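Local coordinates for protein Rho guanine nucleotide exchange factor 11 (Homo sapiens, PDB 5JHH) that probably activates Rho-family GTPases by promoting nucleotide exchange, working through a catalytic DH (RhoGEF) domain followed by a PH domain, at residues T40-D45 with E72-H77; F67-E72 with A117-S122; N78-A83 with D99-R104; Y123-L128 with Q214-H219. One frame throughout, in Å; residues are numbered along the deposited sequence.

Interactions 1, 2 and 3 share helix 70-89, which interaction 2 meets at its start, interaction 1 in its first half and interaction 3 further along. Interactions 1 and 2 have centres 10 Å apart and meet where Leu-73 packs on Phe-120 and Leu-70 on Asp-45. Interaction 3, its centre 15 Å from that of interaction 1, lies along the chain inside the loop closed by interaction 2 and holds a glycerol, probably from crystallisation. Interaction 4 follows interaction 2, centres 13 Å apart, with Ser-122 against Thr-215; the nearest atoms of interactions 3 and 4 are about 17 Å apart. Another protein chain touches interaction 4 alone of the four, consistent with a GTPase-binding surface.

Interaction 1: residues T40-D45 with E72-H77; sequences TLRVLD and ELIEIH
Leu-41 and Ile-74 form the middle of this contact between helix 18-54 and helix 70-89, two long members of the helical bundle of the DH domain. The short segments run antiparallel, at 159° with axes 10.2 Å apart. With CG1 anti to the carbonyl carbon of Ile-74, chi1 -77° sets this atom against Leu-41 CB at 3.8 Å. Ile-74 CD1 makes a separate contact with Asp-45 CB, 4.0 Å away. Farther out on the leucine, CD1 looks past Leu-73, 4.2 Å from its CG, and reaches His-77 CD2 at 3.9 Å; the side chains of Leu-41 and His-77 cross at about a right angle. The Arg-42 guanidinium comes obliquely to Ile-74, NH1 4.4 Å from CG2.

The polar groups find their partners beyond the two segments. His-77 is gripped at both nitrogens, ND1 by Glu-34 and NE2 by Glu-166, which fixes the rotation of its ring; two carboxylates so placed would probably favour the protonated imidazole. Asp-45 OD1 bonds to Gln-50 NE2. Between the helices themselves the opposite charges stay apart, with Arg-42 NH1 6.1 Å from Glu-75 OE1. Asn-78 links the two, its OD1 taking a weak bond from Arg-42 NH1 and its ND2 giving one to Glu-75 OE1.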
loop_
_atom_site.group_PDB
_atom_site.type_symbol
_atom_site.label_atom_id
_atom_site.label_comp_id
_atom_site.label_asym_id
_atom_site.label_seq_id
_atom_site.Cartn_x
_atom_site.Cartn_y
_atom_site.Cartn_z
ATOM N N THR A 40 -0.884 7.013 -19.670
ATOM C CA THR A 40 -1.749 6.041 -19.055
ATOM C C THR A 40 -3.121 6.618 -18.750
ATOM O O THR A 40 -4.127 5.952 -18.918
ATOM C CB THR A 40 -1.130 5.520 -17.768
ATOM O OG1 THR A 40 0.113 4.922 -18.071
ATOM C CG2 THR A 40 -1.987 4.479 -17.102
ATOM N N LEU A 41 -3.184 7.857 -18.310
ATOM C CA LEU A 41 -4.475 8.431 -18.078
ATOM C C LEU A 41 -5.275 8.561 -19.367
ATOM O O LEU A 41 -6.525 8.443 -19.342
ATOM C CB LEU A 41 -4.392 9.787 -17.405
ATOM C CG LEU A 41 -3.684 9.818 -16.062
ATOM C CD1 LEU A 41 -3.638 11.260 -15.564
ATOM C CD2 LEU A 41 -4.348 8.938 -15.034
ATOM N N ARG A 42 -4.598 8.845 -20.474
ATOM C CA ARG A 42 -5.316 9.016 -21.750
ATOM C C ARG A 42 -5.752 7.702 -22.311
ATOM O O ARG A 42 -6.761 7.646 -23.011
ATOM C CB ARG A 42 -4.520 9.767 -22.799
ATOM C CG ARG A 42 -4.391 11.222 -22.424
ATOM C CD ARG A 42 -3.662 12.006 -23.484
ATOM N NE ARG A 42 -3.924 13.432 -23.305
ATOM C CZ ARG A 42 -2.989 14.357 -23.232
ATOM N NH1 ARG A 42 -3.332 15.620 -23.032
ATOM N NH2 ARG A 42 -1.709 14.021 -23.377
ATOM N N VAL A 43 -5.048 6.643 -21.940
ATOM C CA VAL A 43 -5.533 5.311 -22.217
ATOM C C VAL A 43 -6.812 5.046 -21.426
ATOM O O VAL A 43 -7.785 4.543 -21.992
ATOM C CB VAL A 43 -4.516 4.241 -21.852
ATOM C CG1 VAL A 43 -5.128 2.864 -21.978
ATOM C CG2 VAL A 43 -3.314 4.346 -22.766
ATOM N N LEU A 44 -6.841 5.417 -20.140
ATOM C CA LEU A 44 -8.037 5.205 -19.388
ATOM C C LEU A 44 -9.181 5.953 -20.053
ATOM O O LEU A 44 -10.328 5.476 -20.093
ATOM C CB LEU A 44 -7.895 5.701 -17.946
ATOM C CG LEU A 44 -6.979 4.910 -17.025
ATOM C CD1 LEU A 44 -6.813 5.649 -15.711
ATOM C CD2 LEU A 44 -7.565 3.527 -16.749
ATOM N N ASP A 45 -8.885 7.150 -20.538
ATOM C CA ASP A 45 -9.940 7.984 -21.119
ATOM C C ASP A 45 -10.481 7.376 -22.396
ATOM O O ASP A 45 -11.665 7.189 -22.559
ATOM C CB ASP A 45 -9.397 9.363 -21.414
ATOM C CG ASP A 45 -10.455 10.310 -21.861
ATOM O OD1 ASP A 45 -11.520 10.280 -21.248
ATOM O OD2 ASP A 45 -10.225 11.095 -22.807
ATOM N N GLU A 72 -10.405 16.334 -15.468
ATOM C CA GLU A 72 -9.752 17.275 -14.563
ATOM C C GLU A 72 -8.406 16.724 -14.159
ATOM O O GLU A 72 -7.419 17.456 -14.071
ATOM C CB GLU A 72 -10.595 17.493 -13.310
ATOM C CG GLU A 72 -11.841 18.343 -13.529
ATOM C CD GLU A 72 -13.109 17.621 -14.046
ATOM O OE1 GLU A 72 -13.156 16.407 -14.428
ATOM O OE2 GLU A 72 -14.130 18.341 -14.082
ATOM N N LEU A 73 -8.389 15.428 -13.886
ATOM C CA LEU A 73 -7.175 14.729 -13.521
ATOM C C LEU A 73 -6.147 14.802 -14.622
ATOM O O LEU A 73 -5.012 15.167 -14.390
ATOM C CB LEU A 73 -7.462 13.280 -13.178
ATOM C CG LEU A 73 -6.310 12.526 -12.549
ATOM C CD1 LEU A 73 -5.903 13.162 -11.240
ATOM C CD2 LEU A 73 -6.784 11.106 -12.277
ATOM N N ILE A 74 -6.595 14.605 -15.839
ATOM C CA ILE A 74 -5.720 14.677 -16.980
ATOM C C ILE A 74 -5.124 16.077 -17.147
ATOM O O ILE A 74 -3.916 16.215 -17.412
ATOM C CB ILE A 74 -6.484 14.259 -18.232
ATOM C CG1 ILE A 74 -6.624 12.729 -18.246
ATOM C CG2 ILE A 74 -5.865 14.829 -19.488
ATOM C CD1 ILE A 74 -7.505 12.200 -19.386
ATOM N N GLU A 75 -5.949 17.105 -16.994
ATOM C CA GLU A 75 -5.460 18.474 -17.084
ATOM C C GLU A 75 -4.475 18.898 -15.940
ATOM O O GLU A 75 -3.500 19.584 -16.174
ATOM C CB GLU A 75 -6.652 19.405 -17.184
ATOM C CG GLU A 75 -6.313 20.874 -17.461
ATOM C CD GLU A 75 -5.297 21.070 -18.578
ATOM O OE1 GLU A 75 -5.241 20.249 -19.533
ATOM O OE2 GLU A 75 -4.524 22.040 -18.457
ATOM N N ILE A 76 -4.680 18.427 -14.725
ATOM C CA ILE A 76 -3.675 18.570 -13.694
ATOM C C ILE A 76 -2.307 18.173 -14.231
ATOM O O ILE A 76 -1.297 18.869 -13.995
ATOM C CB ILE A 76 -3.904 17.607 -12.509
ATOM C CG1 ILE A 76 -5.116 17.968 -11.663
ATOM C CG2 ILE A 76 -2.672 17.474 -11.624
ATOM C CD1 ILE A 76 -5.067 19.299 -11.051
ATOM N N HIS A 77 -2.234 16.982 -14.812
ATOM C CA HIS A 77 -0.937 16.455 -15.241
ATOM C C HIS A 77 -0.449 17.006 -16.583
ATOM O O HIS A 77 0.762 17.114 -16.798
ATOM C CB HIS A 77 -0.907 14.929 -15.267
ATOM C CG HIS A 77 -0.939 14.311 -13.921
ATOM N ND1 HIS A 77 0.191 14.129 -13.164
ATOM C CD2 HIS A 77 -1.966 13.821 -13.187
ATOM C CE1 HIS A 77 -0.134 13.562 -12.022
ATOM N NE2 HIS A 77 -1.439 13.384 -12.002
#

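Interaction 2: residues F67-E72 with A117-S122; sequences FPNLPE and AAQFCS
Phe-67 meets Phe-120 where the turn into helix 70-89 packs on helix 107-121, within the helical DH domain. The two rings approach obliquely, Phe-67 CD1 lying 4.3 Å from Phe-120 CE1. Pro-68 comes next and crosses the Phe-120 side chain at about a right angle, with CD 4.0 Å from Phe-120 CD1, while its CG lies 3.6 Å from the backbone O of Gln-119. Asn-69, at the N-cap position, makes no capping bond with its side chain. Its CG sits between the backbone N and the carbonyl carbon (chi1 57°), and the amide faces helix 107-121, where ND2 donates to Val-116 O. OD1 is buried without a polar partner, in the plane of the Phe-120 ring at its edge and 3.4 Å from Phe-120 CB. An alanine here would probably leave Val-116 O without that N-H and open a gap beside Phe-120 and the Gln-119 side chain. Leu-70, the first helical residue, lies alongside Phe-120, both side chains pointing the same way. Its CD1 stands 4.0 Å from Phe-120 CE1.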
loop_
_atom_site.group_PDB
_atom_site.type_symbol
_atom_site.label_atom_id
_atom_site.label_comp_id
_atom_site.label_asym_id
_atom_site.label_seq_id
_atom_site.Cartn_x
_atom_site.Cartn_y
_atom_site.Cartn_z
ATOM N N PHE A 67 -15.184 6.737 -12.573
ATOM C CA PHE A 67 -14.394 7.781 -13.191
ATOM C C PHE A 67 -14.971 9.154 -12.811
ATOM O O PHE A 67 -15.628 9.786 -13.574
ATOM C CB PHE A 67 -14.384 7.669 -14.699
ATOM C CG PHE A 67 -13.637 6.523 -15.241
ATOM C CD1 PHE A 67 -12.291 6.493 -15.222
ATOM C CD2 PHE A 67 -14.298 5.483 -15.813
ATOM C CE1 PHE A 67 -11.615 5.458 -15.754
ATOM C CE2 PHE A 67 -13.631 4.430 -16.334
ATOM C CZ PHE A 67 -12.283 4.416 -16.306
ATOM N N PRO A 68 -14.662 9.582 -11.512
ATOM C CA PRO A 68 -15.313 10.834 -11.112
ATOM C C PRO A 68 -14.946 12.106 -11.833
ATOM O O PRO A 68 -15.792 12.922 -12.028
ATOM C CB PRO A 68 -14.901 10.998 -9.671
ATOM C CG PRO A 68 -14.673 9.668 -9.199
ATOM C CD PRO A 68 -13.899 9.084 -10.269
ATOM N N ASN A 69 -13.684 12.287 -12.169
ATOM C CA ASN A 69 -13.168 13.560 -12.569
ATOM C C ASN A 69 -11.928 13.379 -13.401
ATOM O O ASN A 69 -10.942 14.015 -13.201
ATOM C CB ASN A 69 -12.846 14.348 -11.320
ATOM C CG ASN A 69 -11.871 13.628 -10.433
ATOM O OD1 ASN A 69 -11.623 12.490 -10.602
ATOM N ND2 ASN A 69 -11.352 14.303 -9.493
ATOM N N LEU A 70 -12.015 12.479 -14.346
ATOM C CA LEU A 70 -10.904 12.105 -15.168
ATOM C C LEU A 70 -10.357 13.232 -16.025
ATOM O O LEU A 70 -9.175 13.406 -16.096
ATOM C CB LEU A 70 -11.251 10.890 -16.016
ATOM C CG LEU A 70 -10.141 10.248 -16.826
ATOM C CD1 LEU A 70 -8.950 9.919 -16.005
ATOM C CD2 LEU A 70 -10.573 9.023 -17.575
ATOM N N PRO A 71 -11.324 14.006 -16.694
ATOM C CA PRO A 71 -10.751 15.085 -17.499
ATOM C C PRO A 71 -10.001 16.115 -16.698
ATOM O O PRO A 71 -9.081 16.671 -17.199
ATOM C CB PRO A 71 -11.947 15.727 -18.165
ATOM C CG PRO A 71 -12.954 14.703 -18.212
ATOM C CD PRO A 71 -12.844 14.060 -16.915
ATOM N N GLU A 72 -10.405 16.334 -15.468
ATOM C CA GLU A 72 -9.752 17.275 -14.563
ATOM C C GLU A 72 -8.406 16.724 -14.159
ATOM O O GLU A 72 -7.419 17.456 -14.071
ATOM C CB GLU A 72 -10.595 17.493 -13.310
ATOM C CG GLU A 72 -11.841 18.343 -13.529
ATOM C CD GLU A 72 -13.109 17.621 -14.046
ATOM O OE1 GLU A 72 -13.156 16.407 -14.428
ATOM O OE2 GLU A 72 -14.130 18.341 -14.082
ATOM N N ALA A 117 -7.027 14.371 -6.878
ATOM C CA ALA A 117 -6.549 13.001 -6.738
ATOM C C ALA A 117 -7.363 12.232 -5.725
ATOM O O ALA A 117 -7.639 11.041 -5.905
ATOM C CB ALA A 117 -5.084 12.965 -6.357
ATOM N N ALA A 118 -7.806 12.900 -4.678
ATOM C CA ALA A 118 -8.545 12.196 -3.639
ATOM C C ALA A 118 -9.924 11.796 -4.130
ATOM O O ALA A 118 -10.355 10.690 -3.903
ATOM C CB ALA A 118 -8.674 13.061 -2.368
ATOM N N GLN A 119 -10.609 12.705 -4.800
ATOM C CA GLN A 119 -11.902 12.402 -5.383
ATOM C C GLN A 119 -11.753 11.238 -6.377
ATOM O O GLN A 119 -12.513 10.297 -6.334
ATOM C CB GLN A 119 -12.539 13.646 -6.030
ATOM C CG GLN A 119 -14.021 13.463 -6.329
ATOM C CD GLN A 119 -14.626 14.446 -7.344
ATOM O OE1 GLN A 119 -15.720 14.191 -7.856
ATOM N NE2 GLN A 119 -13.942 15.577 -7.617
ATOM N N PHE A 120 -10.733 11.254 -7.228
ATOM C CA PHE A 120 -10.551 10.135 -8.153
ATOM C C PHE A 120 -10.311 8.784 -7.459
ATOM O O PHE A 120 -10.811 7.781 -7.934
ATOM C CB PHE A 120 -9.429 10.425 -9.133
ATOM C CG PHE A 120 -9.282 9.394 -10.230
ATOM C CD1 PHE A 120 -10.064 9.452 -11.353
ATOM C CD2 PHE A 120 -8.295 8.428 -10.160
ATOM C CE1 PHE A 120 -9.899 8.540 -12.367
ATOM C CE2 PHE A 120 -8.123 7.515 -11.176
ATOM C CZ PHE A 120 -8.922 7.568 -12.284
ATOM N N CYS A 121 -9.599 8.744 -6.345
ATOM C CA CYS A 121 -9.171 7.486 -5.775
ATOM C C CYS A 121 -10.016 6.979 -4.635
ATOM O O CYS A 121 -9.961 5.796 -4.330
ATOM C CB CYS A 121 -7.750 7.614 -5.165
ATOM S SG CYS A 121 -6.500 8.042 -6.388
ATOM N N SER A 122 -10.611 7.870 -3.868
ATOM C CA SER A 122 -11.165 7.456 -2.586
ATOM C C SER A 122 -12.099 6.262 -2.643
ATOM O O SER A 122 -12.118 5.419 -1.722
ATOM C CB SER A 122 -11.900 8.626 -1.891
ATOM O OG SER A 122 -12.858 9.166 -2.767
#

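Interaction 3: residues N78-A83 with D99-R104; sequences NSWCEA and DLMLAR. With GOL (glycerol), chain E.
The indole of Trp-80 takes Arg-104 on one face, where CB sits 3.5 Å from the centre of the five-membered ring and 15° off its normal, a CH-pi contact. At the edge, NE1 donates to Leu-100 O (3.1 Å, N-H...O angle 160°), the oxygen lying near the ring plane while the nitrogen stands well above the carbonyl plane. Glycerol O1 also lies at the edge, near CD1. Met-101 closes the six-membered end: its bent chain brings CE to 3.5 Å from Trp-80 CZ2, with SD at the edge in a Met-aromatic contact. The Arg-104 guanidinium is turned 74° from the indole, and Ser-79 OG lies at its edge. Leu-100 CD1 packs on Ala-83 CB at 3.5 Å. The glycerol, probably from the crystallisation liquor, bridges the two helices, O3 donating to Ser-79 OG (2.7 Å) and taking a weak bond from Arg-104 NH2. An alanine in place of Trp-80 would probably strip Leu-100 O of its indole donor and leave a gap between Arg-104 and Met-101. Trp-80 makes the central link between the nearly antiparallel helices 70-89 and 98-105, and the Leu-100 carbonyl satisfies its indole N-H, otherwise probably costly to bury.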
loop_
_atom_site.group_PDB
_atom_site.type_symbol
_atom_site.label_atom_id
_atom_site.label_comp_id
_atom_site.label_asym_id
_atom_site.label_seq_id
_atom_site.Cartn_x
_atom_site.Cartn_y
_atom_site.Cartn_z
ATOM N N ASN A 78 -1.360 17.303 -17.483
ATOM C CA ASN A 78 -0.985 17.829 -18.779
ATOM C C ASN A 78 -0.393 19.235 -18.636
ATOM O O ASN A 78 0.662 19.515 -19.175
ATOM C CB ASN A 78 -2.216 17.872 -19.646
ATOM C CG ASN A 78 -1.965 18.470 -21.021
ATOM O OD1 ASN A 78 -1.240 17.922 -21.836
ATOM N ND2 ASN A 78 -2.602 19.587 -21.279
ATOM N N SER A 79 -1.029 20.077 -17.841
ATOM C CA SER A 79 -0.521 21.405 -17.613
ATOM C C SER A 79 0.891 21.313 -17.084
ATOM O O SER A 79 1.789 21.942 -17.594
ATOM C CB SER A 79 -1.427 22.206 -16.669
ATOM O OG SER A 79 -1.487 21.623 -15.364
ATOM N N TRP A 80 1.109 20.489 -16.079
ATOM C CA TRP A 80 2.442 20.357 -15.515
ATOM C C TRP A 80 3.417 19.826 -16.570
ATOM O O TRP A 80 4.526 20.320 -16.748
ATOM C CB TRP A 80 2.429 19.424 -14.291
ATOM C CG TRP A 80 3.578 19.624 -13.383
ATOM C CD1 TRP A 80 4.134 20.814 -13.061
ATOM C CD2 TRP A 80 4.297 18.625 -12.629
ATOM N NE1 TRP A 80 5.158 20.635 -12.172
ATOM C CE2 TRP A 80 5.291 19.301 -11.901
ATOM C CE3 TRP A 80 4.235 17.219 -12.550
ATOM C CZ2 TRP A 80 6.188 18.633 -11.039
ATOM C CZ3 TRP A 80 5.102 16.553 -11.717
ATOM C CH2 TRP A 80 6.084 17.268 -10.959
ATOM N N CYS A 81 2.980 18.804 -17.266
ATOM C CA CYS A 81 3.748 18.272 -18.352
ATOM C C CYS A 81 4.143 19.338 -19.378
ATOM O O CYS A 81 5.270 19.357 -19.825
ATOM C CB CYS A 81 2.934 17.236 -19.040
ATOM S SG CYS A 81 3.887 15.803 -19.346
ATOM N N GLU A 82 3.222 20.207 -19.772
ATOM C CA GLU A 82 3.555 21.262 -20.730
ATOM C C GLU A 82 4.570 22.281 -20.149
ATOM O O GLU A 82 5.388 22.820 -20.901
ATOM C CB GLU A 82 2.306 22.005 -21.258
ATOM C CG GLU A 82 1.411 21.213 -22.229
ATOM C CD GLU A 82 2.070 20.864 -23.576
ATOM O OE1 GLU A 82 2.272 21.783 -24.397
ATOM O OE2 GLU A 82 2.360 19.665 -23.845
ATOM N N ALA A 83 4.520 22.554 -18.844
ATOM C CA ALA A 83 5.526 23.428 -18.236
ATOM C C ALA A 83 6.892 22.750 -18.219
ATOM O O ALA A 83 7.905 23.429 -18.291
ATOM C CB ALA A 83 5.124 23.865 -16.830
ATOM N N ASP A 99 10.911 25.882 -8.650
ATOM C CA ASP A 99 9.714 26.632 -8.908
ATOM C C ASP A 99 8.676 25.780 -9.703
ATOM O O ASP A 99 7.502 25.908 -9.509
ATOM C CB ASP A 99 10.044 27.868 -9.737
ATOM C CG ASP A 99 10.766 28.984 -8.945
ATOM O OD1 ASP A 99 10.726 29.038 -7.702
ATOM O OD2 ASP A 99 11.347 29.850 -9.624
ATOM N N LEU A 100 9.125 25.024 -10.688
ATOM C CA LEU A 100 8.260 24.108 -11.365
ATOM C C LEU A 100 7.655 23.089 -10.372
ATOM O O LEU A 100 6.454 22.854 -10.381
ATOM C CB LEU A 100 9.041 23.417 -12.467
ATOM C CG LEU A 100 8.315 22.411 -13.344
ATOM C CD1 LEU A 100 7.077 22.986 -14.010
ATOM C CD2 LEU A 100 9.279 21.932 -14.392
ATOM N N MET A 101 8.454 22.581 -9.439
ATOM C CA MET A 101 7.930 21.669 -8.429
ATOM C C MET A 101 6.920 22.346 -7.529
ATOM O O MET A 101 5.862 21.779 -7.220
ATOM C CB MET A 101 9.048 21.100 -7.596
ATOM C CG MET A 101 10.149 20.397 -8.395
ATOM S SD MET A 101 9.572 18.946 -9.277
ATOM C CE MET A 101 9.567 19.527 -10.935
ATOM N N LEU A 102 7.231 23.553 -7.073
ATOM C CA LEU A 102 6.275 24.275 -6.257
ATOM C C LEU A 102 5.007 24.653 -7.027
ATOM O O LEU A 102 3.953 24.808 -6.426
ATOM C CB LEU A 102 6.885 25.544 -5.640
ATOM C CG LEU A 102 8.097 25.308 -4.729
ATOM C CD1 LEU A 102 8.726 26.648 -4.348
ATOM C CD2 LEU A 102 7.709 24.540 -3.473
ATOM N N ALA A 103 5.102 24.833 -8.331
ATOM C CA ALA A 103 3.937 25.187 -9.075
ATOM C C ALA A 103 2.925 24.008 -9.140
ATOM O O ALA A 103 1.728 24.211 -9.409
ATOM C CB ALA A 103 4.327 25.665 -10.462
ATOM N N ARG A 104 3.386 22.795 -8.864
ATOM C CA ARG A 104 2.455 21.650 -8.777
ATOM C C ARG A 104 2.097 21.228 -7.360
ATOM O O ARG A 104 1.017 20.715 -7.108
ATOM C CB ARG A 104 2.990 20.448 -9.544
ATOM C CG ARG A 104 1.967 19.331 -9.845
ATOM C CD ARG A 104 0.540 19.694 -9.373
ATOM N NE ARG A 104 -0.240 20.230 -10.411
ATOM C CZ ARG A 104 -1.353 20.916 -10.309
ATOM N NH1 ARG A 104 -1.895 21.301 -9.170
ATOM N NH2 ARG A 104 -1.891 21.248 -11.436
HETATM C C1 GOL E . 2.124 24.839 -14.327
HETATM O O1 GOL E . 3.228 23.986 -14.026
HETATM C C2 GOL E . 0.860 24.483 -13.513
HETATM O O2 GOL E . -0.171 24.465 -14.474
HETATM C C3 GOL E . 0.891 23.168 -12.701
HETATM O O3 GOL E . 0.299 22.019 -13.366
#

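Interaction 4: residues Y123-L128 with Q214-H219; sequences YQSIAL and QTENRH
Ser-125 and Glu-216 meet because the serine places OG between its backbone N and carbonyl carbon (chi1 60°) while the glutamate, CG anti to its carbonyl carbon (chi1 -65°), runs out extended from the facing helix. Ser-125 OG donates to Glu-216 OE2; the modelled 2.5 Å is very short, so the exact length is doubtful. A water accepts from Ser-125 N at 3.0 Å and is hydrogen-bonded to the same OE2, giving the carboxylate a second hold at the start of helix 124-137.

Ile-126 and His-219 slide past each other in opposite directions. The isoleucine lies over one face of the imidazole, CG2 4.0 Å from the ring centre in a CH-pi contact and CD1 3.7 Å from His-219 CG. Ile-126 CB also stands above the centre of the Tyr-123 ring, whose edge meets Thr-215 CG2 through CD1 at 4.0 Å.

Beyond the two segments, the other carboxylate oxygen, Glu-216 OE1, pairs with a basic side chain on the chain of another protein in the assembly. Helix 124-137 crosses helix 189-227 at 53° between the short segments, about two turns before helix 189-227 gives way to strand 228-229 and the chain heads toward the PH domain.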
loop_
_atom_site.group_PDB
_atom_site.type_symbol
_atom_site.label_atom_id
_atom_site.label_comp_id
_atom_site.label_asym_id
_atom_site.label_seq_id
_atom_site.Cartn_x
_atom_site.Cartn_y
_atom_site.Cartn_z
ATOM N N TYR A 123 -12.908 6.212 -3.687
ATOM C CA TYR A 123 -13.993 5.238 -3.789
ATOM C C TYR A 123 -13.592 4.056 -4.686
ATOM O O TYR A 123 -14.376 3.165 -4.969
ATOM C CB TYR A 123 -15.243 5.930 -4.370
ATOM C CG TYR A 123 -16.537 5.095 -4.330
ATOM C CD1 TYR A 123 -17.273 4.943 -3.145
ATOM C CD2 TYR A 123 -17.011 4.482 -5.463
ATOM C CE1 TYR A 123 -18.458 4.217 -3.106
ATOM C CE2 TYR A 123 -18.210 3.760 -5.449
ATOM C CZ TYR A 123 -18.933 3.634 -4.273
ATOM O OH TYR A 123 -20.077 2.874 -4.301
ATOM N N GLN A 124 -12.341 4.020 -5.092
ATOM C CA GLN A 124 -11.953 3.188 -6.216
ATOM C C GLN A 124 -12.047 1.710 -5.893
ATOM O O GLN A 124 -12.395 0.937 -6.727
ATOM C CB GLN A 124 -10.546 3.564 -6.648
ATOM C CG GLN A 124 -10.156 3.080 -8.027
ATOM C CD GLN A 124 -8.773 3.550 -8.435
ATOM O OE1 GLN A 124 -7.782 2.939 -8.073
ATOM N NE2 GLN A 124 -8.708 4.651 -9.205
ATOM N N SER A 125 -11.756 1.305 -4.679
ATOM C CA SER A 125 -11.767 -0.131 -4.364
ATOM C C SER A 125 -13.168 -0.707 -4.469
ATOM O O SER A 125 -13.388 -1.836 -4.957
ATOM C CB SER A 125 -11.216 -0.347 -2.962
ATOM O OG SER A 125 -11.992 0.341 -1.990
ATOM N N ILE A 126 -14.124 0.118 -4.101
ATOM C CA ILE A 126 -15.521 -0.246 -4.146
ATOM C C ILE A 126 -16.039 -0.285 -5.579
ATOM O O ILE A 126 -16.656 -1.254 -6.000
ATOM C CB ILE A 126 -16.327 0.715 -3.286
ATOM C CG1 ILE A 126 -15.870 0.579 -1.836
ATOM C CG2 ILE A 126 -17.798 0.371 -3.344
ATOM C CD1 ILE A 126 -15.979 1.843 -1.024
ATOM N N ALA A 127 -15.696 0.709 -6.374
ATOM C CA ALA A 127 -16.120 0.699 -7.767
ATOM C C ALA A 127 -15.551 -0.496 -8.529
ATOM O O ALA A 127 -16.222 -1.069 -9.413
ATOM C CB ALA A 127 -15.703 1.971 -8.464
ATOM N N LEU A 128 -14.318 -0.858 -8.221
ATOM C CA LEU A 128 -13.717 -1.990 -8.898
ATOM C C LEU A 128 -14.332 -3.319 -8.515
ATOM O O LEU A 128 -14.369 -4.186 -9.330
ATOM C CB LEU A 128 -12.236 -2.056 -8.592
ATOM C CG LEU A 128 -11.419 -0.996 -9.289
ATOM C CD1 LEU A 128 -9.959 -1.060 -8.827
ATOM C CD2 LEU A 128 -11.513 -1.141 -10.809
ATOM N N GLN A 214 -11.482 7.167 4.978
ATOM C CA GLN A 214 -12.790 7.556 5.461
ATOM C C GLN A 214 -13.856 7.082 4.500
ATOM O O GLN A 214 -14.906 6.610 4.918
ATOM C CB GLN A 214 -12.893 9.076 5.683
ATOM C CG GLN A 214 -12.100 9.624 6.899
ATOM C CD GLN A 214 -12.147 8.753 8.193
ATOM O OE1 GLN A 214 -13.183 8.172 8.565
ATOM N NE2 GLN A 214 -11.020 8.675 8.881
ATOM N N THR A 215 -13.584 7.151 3.204
ATOM C CA THR A 215 -14.578 6.694 2.244
ATOM C C THR A 215 -14.809 5.207 2.355
ATOM O O THR A 215 -15.961 4.770 2.356
ATOM C CB THR A 215 -14.163 6.986 0.796
ATOM O OG1 THR A 215 -14.078 8.400 0.589
ATOM C CG2 THR A 215 -15.124 6.422 -0.153
ATOM N N GLU A 216 -13.743 4.409 2.396
ATOM C CA GLU A 216 -13.932 2.970 2.569
ATOM C C GLU A 216 -14.555 2.629 3.945
ATOM O O GLU A 216 -15.453 1.764 4.053
ATOM C CB GLU A 216 -12.614 2.212 2.436
ATOM C CG GLU A 216 -12.007 2.298 1.039
ATOM C CD GLU A 216 -10.681 1.552 0.869
ATOM O OE1 GLU A 216 -9.933 1.330 1.860
ATOM O OE2 GLU A 216 -10.413 1.151 -0.299
ATOM N N ASN A 217 -14.055 3.273 4.994
ATOM C CA ASN A 217 -14.551 2.974 6.327
ATOM C C ASN A 217 -16.042 3.240 6.366
ATOM O O ASN A 217 -16.800 2.412 6.887
ATOM C CB ASN A 217 -13.904 3.825 7.400
ATOM C CG ASN A 217 -12.603 3.278 7.869
ATOM O OD1 ASN A 217 -12.046 2.307 7.324
ATOM N ND2 ASN A 217 -12.098 3.889 8.908
ATOM N N ARG A 218 -16.463 4.346 5.768
ATOM C CA ARG A 218 -17.885 4.713 5.803
ATOM C C ARG A 218 -18.747 3.674 5.122
ATOM O O ARG A 218 -19.805 3.284 5.648
ATOM C CB ARG A 218 -18.117 6.074 5.172
ATOM C CG ARG A 218 -19.540 6.629 5.343
ATOM C CD ARG A 218 -19.693 8.077 4.850
ATOM N NE ARG A 218 -19.659 8.157 3.381
ATOM C CZ ARG A 218 -18.698 8.746 2.652
ATOM N NH1 ARG A 218 -17.679 9.382 3.236
ATOM N NH2 ARG A 218 -18.758 8.705 1.316
ATOM N N HIS A 219 -18.298 3.227 3.951
ATOM C CA HIS A 219 -19.003 2.198 3.219
ATOM C C HIS A 219 -19.028 0.881 4.013
ATOM O O HIS A 219 -20.049 0.244 4.124
ATOM C CB HIS A 219 -18.326 2.006 1.871
ATOM C CG HIS A 219 -18.967 0.977 0.997
ATOM N ND1 HIS A 219 -18.542 -0.339 0.951
ATOM C CD2 HIS A 219 -19.965 1.082 0.090
ATOM C CE1 HIS A 219 -19.268 -1.004 0.066
ATOM N NE2 HIS A 219 -20.131 -0.161 -0.477
HETATM O O HOH W 1 -10.919 3.049 -2.449
#